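Local atomic coordinates of N-acetyl-L-2,4-diaminobutyric acid deacetylase (Ruegeria pomeroyi, PDB entry 6TWL), a protein that probably uses zinc to remove the acetyl group from N-acetyl-L-2,4-diaminobutyric acid, a step in the breakdown of the stress protectant ectoine. Residues 256-260 and 323-327. Numbering follows the deposited sequence.
Sequences DCFVF and AVVGV
F258 lays its ring beside the isopropyl group of V324, with CG1 over one ring face and CG2 3.8 Å from F258 CD2. Both side chains point the same way from the sheet, as a non-hydrogen-bonded antiparallel pair. V324 CG1 is anti to the backbone N (chi1 -178°), which puts CG2 beside that N, where it meets CD2. An alanine at V324 would remove both methyls, and would probably leave a gap beside CD2 and let the ring turn more easily. Two backbone bonds fix the pairing. V325 N donates to C257 O over 2.9 Å. V259 N donates to A323 O over 3.2 Å. Both are moderately bent at the hydrogen (157° and 153°). C257 O also receives a CA-H...O contact from V324 CA at 3.3 Å. C257 itself belongs to a short 3-10 segment that leads into strand 258-260. Its SG packs on V327 CG2 at 3.9 Å. V259 and A323 face the other side of the sheet, where L283 of strand 282-287 touches both. Strand 321-326 runs between 258-260 and 305-311 in an antiparallel sheet built mostly from the C-terminal part of the chain. The V324 side chain is about 10 Å from that of E209, a zinc ligand of this enzyme, although this apo chain binds no zinc. The main chain thus sets the register, and apolar side chains cover it.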
loop_
_atom_site.group_PDB
_atom_site.type_symbol
_atom_site.label_atom_id
_atom_site.label_comp_id
_atom_site.label_asym_id
_atom_site.label_seq_id
_atom_site.Cartn_x
_atom_site.Cartn_y
_atom_site.Cartn_z
ATOM N N ASP A 256 20.438 9.648 -2.735
ATOM C CA ASP A 256 20.564 10.968 -2.135
ATOM C C ASP A 256 19.224 11.546 -1.688
ATOM O O ASP A 256 19.202 12.646 -1.124
ATOM C CB ASP A 256 21.234 11.915 -3.130
ATOM C CG ASP A 256 22.741 11.929 -3.010
ATOM O OD1 ASP A 256 23.273 11.407 -2.008
ATOM O OD2 ASP A 256 23.395 12.473 -3.926
ATOM N N CYS A 257 18.115 10.848 -1.935
ATOM C CA CYS A 257 16.817 11.246 -1.407
ATOM C C CYS A 257 16.617 10.795 0.031
ATOM O O CYS A 257 15.684 11.267 0.691
ATOM C CB CYS A 257 15.696 10.669 -2.276
ATOM S SG CYS A 257 15.517 11.433 -3.912
ATOM N N PHE A 258 17.468 9.903 0.527
ATOM C CA PHE A 258 17.299 9.267 1.825
ATOM C C PHE A 258 18.401 9.723 2.768
ATOM O O PHE A 258 19.574 9.771 2.384
ATOM C CB PHE A 258 17.327 7.744 1.693
ATOM C CG PHE A 258 16.316 7.203 0.730
ATOM C CD1 PHE A 258 16.564 7.198 -0.633
ATOM C CD2 PHE A 258 15.112 6.705 1.186
ATOM C CE1 PHE A 258 15.630 6.701 -1.516
ATOM C CE2 PHE A 258 14.178 6.208 0.306
ATOM C CZ PHE A 258 14.440 6.202 -1.043
ATOM N N VAL A 259 18.020 10.049 3.998
ATOM C CA VAL A 259 18.956 10.438 5.045
ATOM C C VAL A 259 18.736 9.506 6.226
ATOM O O VAL A 259 17.636 9.458 6.790
ATOM C CB VAL A 259 18.776 11.906 5.459
ATOM C CG1 VAL A 259 19.578 12.202 6.717
ATOM C CG2 VAL A 259 19.192 12.827 4.326
ATOM N N PHE A 260 19.773 8.763 6.592
ATOM C CA PHE A 260 19.677 7.780 7.657
ATOM C C PHE A 260 20.397 8.266 8.908
ATOM O O PHE A 260 21.420 8.955 8.834
ATOM C CB PHE A 260 20.250 6.441 7.197
ATOM C CG PHE A 260 19.505 5.843 6.042
ATOM C CD1 PHE A 260 18.236 5.321 6.225
ATOM C CD2 PHE A 260 20.054 5.829 4.772
ATOM C CE1 PHE A 260 17.536 4.779 5.168
ATOM C CE2 PHE A 260 19.357 5.288 3.710
ATOM C CZ PHE A 260 18.095 4.762 3.910
ATOM N N ALA A 323 14.583 11.252 7.087
ATOM C CA ALA A 323 13.603 11.878 6.212
ATOM C C ALA A 323 13.875 11.445 4.780
ATOM O O ALA A 323 14.976 10.999 4.448
ATOM C CB ALA A 323 13.640 13.406 6.323
ATOM N N VAL A 324 12.851 11.579 3.938
ATOM C CA VAL A 324 12.961 11.330 2.504
ATOM C C VAL A 324 12.520 12.586 1.764
ATOM O O VAL A 324 11.547 13.241 2.155
ATOM C CB VAL A 324 12.122 10.114 2.056
ATOM C CG1 VAL A 324 12.295 9.869 0.565
ATOM C CG2 VAL A 324 12.516 8.876 2.839
ATOM N N VAL A 325 13.239 12.917 0.694
ATOM C CA VAL A 325 12.975 14.098 -0.120
ATOM C C VAL A 325 12.577 13.651 -1.521
ATOM O O VAL A 325 13.294 12.868 -2.154
ATOM C CB VAL A 325 14.200 15.028 -0.178
ATOM C CG1 VAL A 325 13.791 16.401 -0.668
ATOM C CG2 VAL A 325 14.875 15.114 1.186
ATOM N N GLY A 326 11.443 14.153 -2.005
ATOM C CA GLY A 326 10.992 13.901 -3.370
ATOM C C GLY A 326 11.321 15.072 -4.274
ATOM O O GLY A 326 11.207 16.232 -3.871
ATOM N N VAL A 327 11.717 14.765 -5.525
ATOM C CA VAL A 327 12.333 15.751 -6.410
ATOM C C VAL A 327 11.284 16.413 -7.300
ATOM O O VAL A 327 10.253 15.825 -7.644
ATOM C CB VAL A 327 13.467 15.100 -7.230
ATOM C CG1 VAL A 327 14.238 16.144 -8.024
ATOM C CG2 VAL A 327 14.419 14.381 -6.300
#